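Local structure of L-lysine 6-oxidase (Marinomonas mediterranea, 3WEU) at residues E152-N156 / H178-L182; V87-K93 / D219-S225; R132-D138 / N481-P485; T19-N25 / R57-V62. The protein oxidatively deaminates the side-chain amine of L-lysine with a cysteine tryptophylquinone cofactor, releasing hydrogen peroxide that makes the secreted enzyme antibacterial. All blocks are in the same frame, centred on the assembly; numbering follows the deposited sequence. Where two conformers were deposited one is given.

Contact 1. Residues E152-N156 / H178-L182; sequences EISIN and HFESL
Segments 152-156 and 178-182 run roughly antiparallel and meet at one non-hydrogen-bonded bridge, Ser154 with Ser181, flanked by two backbone bonds, Leu182 N to Ile153 O and Ile155 N to Glu180 O (2.9 Å). Ser154 CA and Ser181 CA also make CA-H...O contacts to Glu180 O and Ile153 O, and both serine side chains lie on the same face. The polar side-chain bond lies beside this bridge: Ser181 OG donates to Glu152 OE2 over 2.7 Å, reaching the carboxylate on its anti side and 33° out of its plane. Glu152 CG stands anti to the backbone N (chi1 -160°), and the bend at chi2 brings the acid round to the hydroxyl. Both carboxylate oxygens are held, since OE2 is also bonded to Tyr199 OH and OE1 to Thr184 OG1. Apolar contacts take over further along. Ile155 and Phe179 run alongside each other in opposite senses, with Ile155 CG2 3.7 Å from Phe179 CE2, while Ile155 CD1 rests 3.6 Å from Phe179 O. One residue before the bridge, Ile153 CG2 meets Leu182 CB at 4.0 Å. Ser154 OG accepts from Asn156 N two residues on, 2.8 Å away, as the chain leaves the strand. The pairing is that of two strand ends in an antiparallel beta sheet, strand 150-154 closing in an ST turn where strand 181-187 begins.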
loop_
_atom_site.group_PDB
_atom_site.type_symbol
_atom_site.label_atom_id
_atom_site.label_comp_id
_atom_site.label_asym_id
_atom_site.label_seq_id
_atom_site.Cartn_x
_atom_site.Cartn_y
_atom_site.Cartn_z
ATOM N N GLU A 152 24.594 10.931 29.554
ATOM C CA GLU A 152 23.852 10.384 28.431
ATOM C C GLU A 152 24.786 10.149 27.254
ATOM O O GLU A 152 25.741 10.904 27.002
ATOM C CB GLU A 152 22.742 11.356 28.057
ATOM C CG GLU A 152 21.620 10.744 27.262
ATOM C CD GLU A 152 20.805 9.648 27.992
ATOM O OE1 GLU A 152 20.987 9.479 29.245
ATOM O OE2 GLU A 152 19.896 9.083 27.301
ATOM N N ILE A 153 24.534 9.100 26.506
ATOM C CA ILE A 153 25.183 8.965 25.195
ATOM C C ILE A 153 24.266 9.663 24.204
ATOM O O ILE A 153 23.510 9.057 23.441
ATOM C CB ILE A 153 25.414 7.478 24.828
ATOM C CG1 ILE A 153 26.140 6.696 25.927
ATOM C CG2 ILE A 153 26.226 7.323 23.564
ATOM C CD1 ILE A 153 25.976 5.174 25.728
ATOM N N SER A 154 24.380 10.990 24.148
ATOM C CA SER A 154 23.394 11.815 23.478
ATOM C C SER A 154 23.941 12.500 22.230
ATOM O O SER A 154 25.118 12.782 22.182
ATOM C CB SER A 154 22.975 12.914 24.438
ATOM O OG SER A 154 22.158 13.862 23.816
ATOM N N ILE A 155 23.039 12.871 21.339
ATOM C CA ILE A 155 23.410 13.678 20.159
ATOM C C ILE A 155 23.795 15.043 20.607
ATOM O O ILE A 155 24.450 15.721 19.866
ATOM C CB ILE A 155 22.311 13.799 19.120
ATOM C CG1 ILE A 155 21.113 14.574 19.638
ATOM C CG2 ILE A 155 21.991 12.416 18.600
ATOM C CD1 ILE A 155 20.089 14.896 18.553
ATOM N N ASN A 156 23.452 15.405 21.842
ATOM C CA ASN A 156 23.802 16.749 22.372
ATOM C C ASN A 156 25.097 16.806 23.204
ATOM O O ASN A 156 25.447 17.844 23.709
ATOM C CB ASN A 156 22.612 17.272 23.172
ATOM C CG ASN A 156 21.400 17.479 22.295
ATOM O OD1 ASN A 156 21.528 17.951 21.183
ATOM N ND2 ASN A 156 20.229 17.104 22.761
ATOM N N HIS A 178 12.228 11.394 16.442
ATOM C CA HIS A 178 13.449 12.144 16.825
ATOM C C HIS A 178 14.435 11.343 17.578
ATOM O O HIS A 178 14.282 11.129 18.755
ATOM C CB HIS A 178 13.105 13.386 17.656
ATOM C CG HIS A 178 12.341 14.414 16.869
ATOM N ND1 HIS A 178 10.984 14.636 17.036
ATOM C CD2 HIS A 178 12.727 15.199 15.831
ATOM C CE1 HIS A 178 10.577 15.535 16.160
ATOM N NE2 HIS A 178 11.613 15.888 15.414
ATOM N N PHE A 179 15.473 10.900 16.898
ATOM C CA PHE A 179 16.537 10.158 17.573
ATOM C C PHE A 179 17.381 11.093 18.436
ATOM O O PHE A 179 17.802 12.140 17.984
ATOM C CB PHE A 179 17.452 9.460 16.558
ATOM C CG PHE A 179 18.587 8.802 17.204
ATOM C CD1 PHE A 179 18.421 7.564 17.811
ATOM C CD2 PHE A 179 19.794 9.453 17.362
ATOM C CE1 PHE A 179 19.475 6.995 18.528
ATOM C CE2 PHE A 179 20.823 8.908 18.066
ATOM C CZ PHE A 179 20.681 7.665 18.650
ATOM N N GLU A 180 17.712 10.681 19.644
ATOM C CA GLU A 180 18.461 11.510 20.564
ATOM C C GLU A 180 19.573 10.820 21.325
ATOM O O GLU A 180 20.509 11.460 21.729
ATOM C CB GLU A 180 17.501 12.112 21.598
ATOM C CG GLU A 180 16.886 13.405 21.110
ATOM C CD GLU A 180 15.886 13.979 22.114
ATOM O OE1 GLU A 180 15.765 15.203 22.194
ATOM O OE2 GLU A 180 15.227 13.202 22.823
ATOM N N SER A 181 19.452 9.514 21.584
ATOM C CA SER A 181 20.314 8.879 22.489
ATOM C C SER A 181 20.463 7.361 22.193
ATOM O O SER A 181 19.506 6.702 21.828
ATOM C CB SER A 181 19.784 9.030 23.911
ATOM O OG SER A 181 20.643 8.406 24.850
ATOM N N LEU A 182 21.623 6.852 22.523
ATOM C CA LEU A 182 21.900 5.409 22.553
ATOM C C LEU A 182 21.863 4.781 23.961
ATOM O O LEU A 182 21.953 3.575 24.133
ATOM C CB LEU A 182 23.234 5.213 21.912
ATOM C CG LEU A 182 23.283 4.689 20.438
ATOM C CD1 LEU A 182 22.074 4.488 19.553
ATOM C CD2 LEU A 182 24.668 4.834 19.857
#

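Contact 2. Residues V87-K93 / D219-S225; sequences VHLANKK and DDISDGS
Asp219 OD2 is gripped by Lys93 NZ, which forms a 2.8 Å salt bridge on the syn lone pair of that oxygen, and by the backbone N of Trp509. The lysine chain is extended beyond CG and crosses the aspartate at about a right angle; its ammonium also donates to Ala506 O. Asn91 approaches the other oxygen: ND2 makes a weak bond to Asp219 OD1, with the amide and carboxylate planes 69° apart. A sounder bond joins Asn91 ND2 to Ile221 O over 2.8 Å, the donor standing above the carbonyl plane. Asn91 CG lies anti to the backbone N (chi1 177°), which carries the amide across to segment 219-225, while OD1 accepts from Lys93 N at 2.8 Å in an Asx turn. A second Asx turn is made by Asp219, whose OD1 takes Ile221 N from above the carboxylate plane. The two turns lie at the same end of an antiparallel pairing, where strand 80-91 finishes and the chain approaches strand 223-232; both strands are part of the large mixed sheet of the N-terminal region. Ala90 with Asp223 and His88 with Ser225 are hydrogen-bonded pairs; Ala90 N reaches Asp223 O over 3.0 Å and His88 N reaches Ser225 O over 2.9 Å. Between them Gly224 faces Leu89, and its CA makes a CA-H...O contact of 3.1 Å with His88 O. Leu89 CD1 lies 3.4 Å from Ser222 OG, and Leu89 CD2 rests against the backbone at Gly224.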
loop_
_atom_site.group_PDB
_atom_site.type_symbol
_atom_site.label_atom_id
_atom_site.label_comp_id
_atom_site.label_asym_id
_atom_site.label_seq_id
_atom_site.Cartn_x
_atom_site.Cartn_y
_atom_site.Cartn_z
ATOM N N VAL A 87 32.983 3.900 27.489
ATOM C CA VAL A 87 32.172 2.969 26.719
ATOM C C VAL A 87 31.823 3.552 25.393
ATOM O O VAL A 87 31.274 4.710 25.285
ATOM C CB VAL A 87 30.872 2.633 27.481
ATOM C CG1 VAL A 87 30.030 1.679 26.637
ATOM C CG2 VAL A 87 31.199 2.070 28.843
ATOM N N HIS A 88 32.128 2.793 24.352
ATOM C CA HIS A 88 31.810 3.233 23.033
ATOM C C HIS A 88 30.800 2.301 22.324
ATOM O O HIS A 88 31.167 1.258 21.816
ATOM C CB HIS A 88 33.102 3.399 22.183
ATOM C CG HIS A 88 32.885 4.072 20.850
ATOM N ND1 HIS A 88 33.933 4.352 19.975
ATOM C CD2 HIS A 88 31.764 4.485 20.224
ATOM C CE1 HIS A 88 33.455 4.925 18.889
ATOM N NE2 HIS A 88 32.150 5.066 19.031
ATOM N N LEU A 89 29.543 2.704 22.296
ATOM C CA LEU A 89 28.470 1.919 21.705
ATOM C C LEU A 89 28.169 2.492 20.326
ATOM O O LEU A 89 28.301 3.708 20.122
ATOM C CB LEU A 89 27.209 2.067 22.567
ATOM C CG LEU A 89 27.289 1.627 24.033
ATOM C CD1 LEU A 89 25.888 1.686 24.695
ATOM C CD2 LEU A 89 27.929 0.278 24.213
ATOM N N ALA A 90 27.760 1.658 19.385
ATOM C CA ALA A 90 27.313 2.097 18.056
ATOM C C ALA A 90 26.320 1.111 17.464
ATOM O O ALA A 90 26.176 -0.031 17.943
ATOM C CB ALA A 90 28.497 2.258 17.078
ATOM N N ASN A 91 25.551 1.587 16.488
ATOM C CA ASN A 91 24.653 0.721 15.771
ATOM C C ASN A 91 25.032 0.803 14.348
ATOM O O ASN A 91 24.817 1.866 13.692
ATOM C CB ASN A 91 23.226 1.212 15.988
ATOM C CG ASN A 91 22.187 0.432 15.225
ATOM O OD1 ASN A 91 22.310 0.140 14.037
ATOM N ND2 ASN A 91 21.096 0.201 15.881
ATOM N N LYS A 92 25.512 -0.311 13.819
ATOM C CA LYS A 92 25.923 -0.355 12.403
ATOM C C LYS A 92 24.916 -0.991 11.504
ATOM O O LYS A 92 25.237 -1.267 10.321
ATOM C CB LYS A 92 27.204 -1.171 12.318
ATOM C CG LYS A 92 28.479 -0.439 12.596
ATOM C CD LYS A 92 29.622 -1.346 12.376
ATOM C CE LYS A 92 31.006 -0.727 12.438
ATOM N NZ LYS A 92 32.038 -1.729 12.057
ATOM N N LYS A 93 23.700 -1.268 12.010
ATOM C CA LYS A 93 22.792 -2.100 11.283
ATOM C C LYS A 93 22.451 -1.493 9.881
ATOM O O LYS A 93 22.311 -2.208 8.919
ATOM C CB LYS A 93 21.457 -2.276 11.993
ATOM C CG LYS A 93 21.539 -2.949 13.348
ATOM C CD LYS A 93 20.109 -3.184 13.854
ATOM C CE LYS A 93 20.136 -3.926 15.192
ATOM N NZ LYS A 93 18.802 -4.336 15.659
ATOM N N ASP A 219 17.064 1.735 14.528
ATOM C CA ASP A 219 16.685 1.501 15.908
ATOM C C ASP A 219 17.817 1.919 16.823
ATOM O O ASP A 219 18.836 2.382 16.322
ATOM C CB ASP A 219 16.195 0.049 16.084
ATOM C CG ASP A 219 17.301 -1.017 16.065
ATOM O OD1 ASP A 219 18.471 -0.739 16.312
ATOM O OD2 ASP A 219 16.960 -2.194 15.844
ATOM N N ASP A 220 17.641 1.731 18.145
ATOM C CA ASP A 220 18.569 2.220 19.118
ATOM C C ASP A 220 19.201 1.096 19.901
ATOM O O ASP A 220 19.784 1.308 20.930
ATOM C CB ASP A 220 17.987 3.316 20.023
ATOM C CG ASP A 220 16.878 2.850 20.937
ATOM O OD1 ASP A 220 16.510 1.648 20.941
ATOM O OD2 ASP A 220 16.310 3.770 21.575
ATOM N N ILE A 221 19.149 -0.099 19.324
ATOM C CA ILE A 221 20.052 -1.179 19.712
ATOM C C ILE A 221 21.458 -0.701 19.474
ATOM O O ILE A 221 21.661 0.121 18.597
ATOM C CB ILE A 221 19.749 -2.462 18.868
ATOM C CG1 ILE A 221 18.382 -3.057 19.219
ATOM C CG2 ILE A 221 20.864 -3.505 18.971
ATOM C CD1 ILE A 221 18.381 -3.770 20.600
ATOM N N SER A 222 22.419 -1.214 20.250
ATOM C CA SER A 222 23.823 -0.936 20.022
ATOM C C SER A 222 24.665 -1.975 20.710
ATOM O O SER A 222 24.182 -2.793 21.532
ATOM C CB SER A 222 24.216 0.440 20.584
ATOM O OG SER A 222 24.189 0.428 21.993
ATOM N N ASP A 223 25.936 -1.965 20.389
ATOM C CA ASP A 223 26.933 -2.710 21.156
ATOM C C ASP A 223 28.304 -2.032 20.999
ATOM O O ASP A 223 28.461 -1.194 20.096
ATOM C CB ASP A 223 27.035 -4.172 20.642
ATOM C CG ASP A 223 27.695 -4.288 19.290
ATOM O OD1 ASP A 223 26.986 -4.116 18.290
ATOM O OD2 ASP A 223 28.935 -4.615 19.238
ATOM N N GLY A 224 29.240 -2.375 21.875
ATOM C CA GLY A 224 30.582 -1.824 21.797
ATOM C C GLY A 224 31.482 -2.044 22.957
ATOM O O GLY A 224 31.233 -2.859 23.828
ATOM N N SER A 225 32.605 -1.310 22.953
ATOM C CA SER A 225 33.686 -1.598 23.806
ATOM C C SER A 225 33.542 -0.940 25.147
ATOM O O SER A 225 32.970 0.179 25.268
ATOM C CB SER A 225 34.995 -1.065 23.181
ATOM O OG SER A 225 34.882 0.327 22.894
#

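Contact 3. Residues R132-D138 / N481-P485; sequences RQSLIID and NGLTP
This is a buried interface between two sequence regions of the enzyme, in which segment 481-485, the last residue of helix 475-481 and the loop after it, lies against the end of helix 129-134 and the start of strand 137-145. Gln133 ties the two together. Its CG is anti to the backbone N (chi1 -179°) and the chain stays extended, delivering NE2 between two carbonyls of the segment. The bond from Gln133 NE2 to Leu483 O is 2.9 Å long and almost straight at 174°; the one to Asn481 O is equally long but more bent, and arrives on a lone pair. Both acceptors lie close to the amide plane of Gln133, so the two N-H groups are used together and the amide is fixed in its rotation. Gly482, with positive phi, is the first residue to leave the helical conformation after helix 475-481, and its CA passes 3.6 Å from Gln133 NE2. The glutamine therefore clasps the turn by which the chain leaves that helix. Alongside it, Pro485 packs its ring on the helix, with CB 3.7 Å from Arg132 CB and CG 3.6 Å from Gln133 N. Ile136 CD1 spans Leu483 CB and Pro485 CB, at 3.9 Å from the former. Asp138 OD2 lies 3.3 Å from Leu483 CD1 and accepts a hydrogen bond from a water, which in turn accepts one from Leu483 N; the same oxygen is hydrogen-bonded to Tyr162 OH, and OD1 to His88 NE2.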
loop_
_atom_site.group_PDB
_atom_site.type_symbol
_atom_site.label_atom_id
_atom_site.label_comp_id
_atom_site.label_asym_id
_atom_site.label_seq_id
_atom_site.Cartn_x
_atom_site.Cartn_y
_atom_site.Cartn_z
ATOM N N ARG A 132 28.070 5.465 3.447
ATOM C CA ARG A 132 27.825 4.276 4.268
ATOM C C ARG A 132 28.158 4.574 5.714
ATOM O O ARG A 132 27.471 4.159 6.595
ATOM C CB ARG A 132 28.709 3.117 3.877
ATOM C CG ARG A 132 28.709 2.694 2.423
ATOM C CD ARG A 132 27.403 2.132 1.987
ATOM N NE ARG A 132 26.935 0.990 2.804
ATOM C CZ ARG A 132 25.678 0.609 2.776
ATOM N NH1 ARG A 132 24.833 1.223 1.934
ATOM N NH2 ARG A 132 25.247 -0.388 3.573
ATOM N N GLN A 133 29.235 5.279 5.971
ATOM C CA GLN A 133 29.596 5.547 7.334
ATOM C C GLN A 133 28.527 6.407 8.016
ATOM O O GLN A 133 28.294 6.254 9.223
ATOM C CB GLN A 133 31.023 6.125 7.469
ATOM C CG GLN A 133 31.465 6.406 8.913
ATOM C CD GLN A 133 32.717 7.268 9.011
ATOM O OE1 GLN A 133 32.694 8.457 8.686
ATOM N NE2 GLN A 133 33.781 6.702 9.509
ATOM N N SER A 134 27.794 7.228 7.279
ATOM C CA SER A 134 26.870 8.113 7.960
ATOM C C SER A 134 25.556 7.360 8.299
ATOM O O SER A 134 24.713 7.817 9.051
ATOM C CB SER A 134 26.652 9.395 7.149
ATOM O OG SER A 134 25.757 9.070 6.130
ATOM N N LEU A 135 25.431 6.167 7.763
ATOM C CA LEU A 135 24.296 5.307 8.088
ATOM C C LEU A 135 24.408 4.718 9.512
ATOM O O LEU A 135 23.383 4.314 10.092
ATOM C CB LEU A 135 24.185 4.161 7.047
ATOM C CG LEU A 135 23.715 4.599 5.647
ATOM C CD1 LEU A 135 23.882 3.406 4.688
ATOM C CD2 LEU A 135 22.266 5.083 5.714
ATOM N N ILE A 136 25.635 4.682 10.034
ATOM C CA ILE A 136 25.938 4.143 11.318
ATOM C C ILE A 136 25.413 5.143 12.328
ATOM O O ILE A 136 25.494 6.370 12.123
ATOM C CB ILE A 136 27.455 4.021 11.543
ATOM C CG1 ILE A 136 28.060 3.130 10.471
ATOM C CG2 ILE A 136 27.837 3.497 12.933
ATOM C CD1 ILE A 136 29.525 2.943 10.569
ATOM N N ILE A 137 24.876 4.637 13.441
ATOM C CA ILE A 137 24.591 5.497 14.561
ATOM C C ILE A 137 25.761 5.383 15.491
ATOM O O ILE A 137 25.981 4.328 16.126
ATOM C CB ILE A 137 23.302 5.159 15.325
ATOM C CG1 ILE A 137 22.095 5.124 14.410
ATOM C CG2 ILE A 137 23.045 6.211 16.427
ATOM C CD1 ILE A 137 20.768 4.832 15.118
ATOM N N ASP A 138 26.537 6.479 15.578
ATOM C CA ASP A 138 27.746 6.549 16.313
ATOM C C ASP A 138 27.927 7.978 16.891
ATOM O O ASP A 138 28.133 8.975 16.147
ATOM C CB ASP A 138 28.904 6.206 15.390
ATOM C CG ASP A 138 30.259 6.308 16.062
ATOM O OD1 ASP A 138 30.355 6.423 17.309
ATOM O OD2 ASP A 138 31.288 6.209 15.338
ATOM N N ASN A 481 38.955 8.751 12.803
ATOM C CA ASN A 481 38.469 8.046 11.606
ATOM C C ASN A 481 37.035 7.609 11.596
ATOM O O ASN A 481 36.441 7.308 10.566
ATOM C CB ASN A 481 39.365 6.821 11.483
ATOM C CG ASN A 481 40.820 7.213 11.322
ATOM O OD1 ASN A 481 41.676 7.007 12.177
ATOM N ND2 ASN A 481 41.083 7.798 10.211
ATOM N N GLY A 482 36.434 7.564 12.770
ATOM C CA GLY A 482 35.103 6.988 12.882
ATOM C C GLY A 482 35.197 5.490 12.640
ATOM O O GLY A 482 36.306 4.878 12.650
ATOM N N LEU A 483 34.015 4.890 12.473
ATOM C CA LEU A 483 33.906 3.467 12.383
ATOM C C LEU A 483 33.958 3.025 10.945
ATOM O O LEU A 483 33.713 3.827 10.059
ATOM C CB LEU A 483 32.573 2.995 13.008
ATOM C CG LEU A 483 32.529 3.212 14.521
ATOM C CD1 LEU A 483 31.105 2.926 15.008
ATOM C CD2 LEU A 483 33.538 2.377 15.312
ATOM N N THR A 484 34.226 1.736 10.706
ATOM C CA THR A 484 34.467 1.278 9.301
ATOM C C THR A 484 33.218 0.552 8.804
ATOM O O THR A 484 32.926 -0.538 9.263
ATOM C CB THR A 484 35.671 0.383 9.250
ATOM O OG1 THR A 484 36.693 0.834 10.159
ATOM C CG2 THR A 484 36.200 0.191 7.776
ATOM N N PRO A 485 32.422 1.175 7.933
ATOM C CA PRO A 485 31.091 0.575 7.669
ATOM C C PRO A 485 31.104 -0.814 6.995
ATOM O O PRO A 485 30.308 -1.719 7.328
ATOM C CB PRO A 485 30.400 1.641 6.780
ATOM C CG PRO A 485 31.529 2.486 6.231
ATOM C CD PRO A 485 32.517 2.546 7.369
HETATM O O HOH W 1 31.361 6.164 12.595
#

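Contact 4. Residues T19-N25 / R57-V62; sequences TDNFVLN and RRQGQV. With EDO (1,2-ethanediol), chain L.
Arg57 and Val23 cross at about a right angle, the methyl CG1 of the valine sitting over the centre of the guanidinium face, 3.4 Å from Arg57 CZ. Val23 is the centre of a short parallel pairing in which strand 22-24 joins strand 58-66 of the mixed beta sheet: Val23 N bonds to Arg58 O at 2.9 Å, and Gly60 N to Val23 O at 2.8 Å. The bend at chi3 (71°) swings the Arg57 head back over segment 19-25, where NE forms a weak bond with Asn21 OD1 and NH2 another with Phe22 O. The Asn21 amide and the Arg57 guanidinium are turned 40° against each other. Firmer partners of this head are Glu35, in a salt bridge with NH2, and Asn48 O, bonded to NH1. Asn21 ND2 donates a hydrogen bond to O2 of a bound ethanediol (3.0 Å), probably from the crystallisation liquor.

Arg58 is used differently. Running alongside Thr19 in the same sense, it presents the guanidinium edge, with NH2 donating in plane to a lone pair of Thr19 O at 2.9 Å. A water bridges Arg58 NE to that same carbonyl, and a second links Arg58 N to Asn21 O. The NH1 group is bonded to Gly197 O and Thr184 OG1. Just after strand 22-24, Asn25 crosses Val62 at about a right angle, and its amide lies obliquely to that of Gln61. Asn25 OD1 accepts from Val62 N over 2.9 Å in a nearly straight bond of 170°, with the donor well above the carbonyl plane.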
loop_
_atom_site.group_PDB
_atom_site.type_symbol
_atom_site.label_atom_id
_atom_site.label_comp_id
_atom_site.label_asym_id
_atom_site.label_seq_id
_atom_site.Cartn_x
_atom_site.Cartn_y
_atom_site.Cartn_z
ATOM N N THR A 19 13.924 7.833 31.987
ATOM C CA THR A 19 15.375 7.565 31.967
ATOM C C THR A 19 15.995 7.154 33.311
ATOM O O THR A 19 16.976 6.336 33.406
ATOM C CB THR A 19 16.120 8.793 31.314
ATOM O OG1 THR A 19 17.505 8.476 31.094
ATOM C CG2 THR A 19 15.986 10.030 32.237
ATOM N N ASP A 20 15.441 7.691 34.389
ATOM C CA ASP A 20 15.944 7.448 35.728
ATOM C C ASP A 20 15.344 6.202 36.399
ATOM O O ASP A 20 15.646 5.908 37.539
ATOM C CB ASP A 20 15.647 8.676 36.627
ATOM C CG ASP A 20 16.528 9.862 36.254
ATOM O OD1 ASP A 20 17.563 9.670 35.582
ATOM O OD2 ASP A 20 16.147 10.995 36.595
ATOM N N ASN A 21 14.430 5.520 35.702
ATOM C CA ASN A 21 13.683 4.386 36.282
ATOM C C ASN A 21 14.151 3.068 35.625
ATOM O O ASN A 21 13.709 2.716 34.506
ATOM C CB ASN A 21 12.181 4.583 36.081
ATOM C CG ASN A 21 11.330 3.546 36.782
ATOM O OD1 ASN A 21 11.832 2.701 37.509
ATOM N ND2 ASN A 21 10.029 3.627 36.599
ATOM N N PHE A 22 15.002 2.338 36.328
ATOM C CA PHE A 22 15.647 1.163 35.732
ATOM C C PHE A 22 15.867 0.079 36.776
ATOM O O PHE A 22 15.867 0.342 37.980
ATOM C CB PHE A 22 16.981 1.497 35.050
ATOM C CG PHE A 22 17.942 2.240 35.916
ATOM C CD1 PHE A 22 18.893 1.573 36.674
ATOM C CD2 PHE A 22 17.898 3.613 35.964
ATOM C CE1 PHE A 22 19.772 2.243 37.512
ATOM C CE2 PHE A 22 18.798 4.322 36.809
ATOM C CZ PHE A 22 19.705 3.631 37.586
ATOM N N VAL A 23 16.128 -1.130 36.274
ATOM C CA VAL A 23 16.546 -2.212 37.073
ATOM C C VAL A 23 17.997 -2.556 36.725
ATOM O O VAL A 23 18.512 -2.145 35.687
ATOM C CB VAL A 23 15.577 -3.429 36.904
ATOM C CG1 VAL A 23 14.184 -3.061 37.396
ATOM C CG2 VAL A 23 15.418 -3.886 35.473
ATOM N N LEU A 24 18.632 -3.321 37.606
ATOM C CA LEU A 24 19.940 -3.830 37.371
ATOM C C LEU A 24 19.907 -5.299 36.905
ATOM O O LEU A 24 18.890 -6.026 36.927
ATOM C CB LEU A 24 20.774 -3.735 38.657
ATOM C CG LEU A 24 20.939 -2.282 39.145
ATOM C CD1 LEU A 24 21.783 -2.262 40.364
ATOM C CD2 LEU A 24 21.529 -1.377 38.059
ATOM N N ASN A 25 21.080 -5.730 36.480
ATOM C CA ASN A 25 21.207 -6.977 35.744
ATOM C C ASN A 25 20.900 -8.187 36.574
ATOM O O ASN A 25 21.084 -8.203 37.789
ATOM C CB ASN A 25 22.632 -7.181 35.237
ATOM C CG ASN A 25 23.660 -6.926 36.293
ATOM O OD1 ASN A 25 23.973 -5.762 36.626
ATOM N ND2 ASN A 25 24.224 -8.009 36.845
ATOM N N ARG A 57 10.791 -0.617 31.910
ATOM C CA ARG A 57 12.028 -0.121 32.528
ATOM C C ARG A 57 13.268 -0.659 31.880
ATOM O O ARG A 57 13.382 -1.860 31.640
ATOM C CB ARG A 57 12.050 -0.486 34.012
ATOM C CG ARG A 57 10.831 0.128 34.716
ATOM C CD ARG A 57 10.638 -0.467 36.056
ATOM N NE ARG A 57 11.652 -0.059 36.996
ATOM C CZ ARG A 57 11.843 -0.674 38.159
ATOM N NH1 ARG A 57 11.096 -1.711 38.517
ATOM N NH2 ARG A 57 12.751 -0.229 38.977
ATOM N N ARG A 58 14.248 0.223 31.603
ATOM C CA ARG A 58 15.542 -0.271 31.138
ATOM C C ARG A 58 16.190 -1.180 32.162
ATOM O O ARG A 58 15.992 -1.033 33.369
ATOM C CB ARG A 58 16.537 0.842 30.813
ATOM C CG ARG A 58 16.171 1.645 29.584
ATOM C CD ARG A 58 17.286 2.606 29.221
ATOM N NE ARG A 58 17.483 3.627 30.251
ATOM C CZ ARG A 58 18.374 4.612 30.146
ATOM N NH1 ARG A 58 19.196 4.670 29.087
ATOM N NH2 ARG A 58 18.483 5.486 31.129
ATOM N N GLN A 59 16.934 -2.172 31.670
ATOM C CA GLN A 59 17.824 -2.990 32.488
ATOM C C GLN A 59 19.226 -2.555 32.206
ATOM O O GLN A 59 19.665 -2.543 31.048
ATOM C CB GLN A 59 17.741 -4.461 32.120
ATOM C CG GLN A 59 18.761 -5.414 32.733
ATOM C CD GLN A 59 18.406 -6.875 32.360
ATOM O OE1 GLN A 59 17.329 -7.294 32.652
ATOM N NE2 GLN A 59 19.183 -7.510 31.630
ATOM N N GLY A 60 19.952 -2.285 33.275
ATOM C CA GLY A 60 21.333 -1.877 33.174
ATOM C C GLY A 60 22.276 -2.929 33.575
ATOM O O GLY A 60 21.904 -3.817 34.358
ATOM N N GLN A 61 23.484 -2.927 32.983
ATOM C CA GLN A 61 24.556 -3.832 33.398
ATOM C C GLN A 61 25.550 -3.165 34.303
ATOM O O GLN A 61 26.162 -2.172 33.906
ATOM C CB GLN A 61 25.291 -4.372 32.196
ATOM C CG GLN A 61 26.458 -5.257 32.505
ATOM C CD GLN A 61 25.999 -6.655 32.856
ATOM O OE1 GLN A 61 25.456 -7.363 32.023
ATOM N NE2 GLN A 61 26.227 -7.051 34.072
ATOM N N VAL A 62 25.781 -3.771 35.468
ATOM C CA VAL A 62 26.910 -3.402 36.350
ATOM C C VAL A 62 28.144 -4.108 35.879
ATOM O O VAL A 62 28.115 -5.315 35.596
ATOM C CB VAL A 62 26.629 -3.792 37.807
ATOM C CG1 VAL A 62 27.810 -3.527 38.725
ATOM C CG2 VAL A 62 25.387 -3.075 38.301
HETATM C C1 EDO L . 6.786 4.018 38.921
HETATM O O1 EDO L . 5.875 4.248 37.874
HETATM C C2 EDO L . 6.929 2.552 39.056
HETATM O O2 EDO L . 8.135 2.182 38.344
HETATM O O HOH W 2 16.195 3.718 32.717
HETATM O O HOH W 3 14.214 3.030 31.975
#

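All four contacts reach one large mixed beta sheet in the N-terminal region. Along the chain contact 4 closes first; contact 1 then lies within the spans of both contacts 2 and 3, whose own segments alternate. Contacts 2 and 3 are about 11 Å apart between centres and lie on the neighbouring strands 80-91 and 137-145, probably bonded from Asn91 O to Ile137 N and from His88 to Asp138. Contact 1, about 12 Å from contact 2 between centres, packs Ile153 and Leu182 on Leu89, and its Phe179 and Leu182 reach Ile137 of contact 3. Contacts 3 and 4 are farthest apart, about 27 Å between centres. Contact 3 alone brings in the C-terminal family region, fastening it to this sheet.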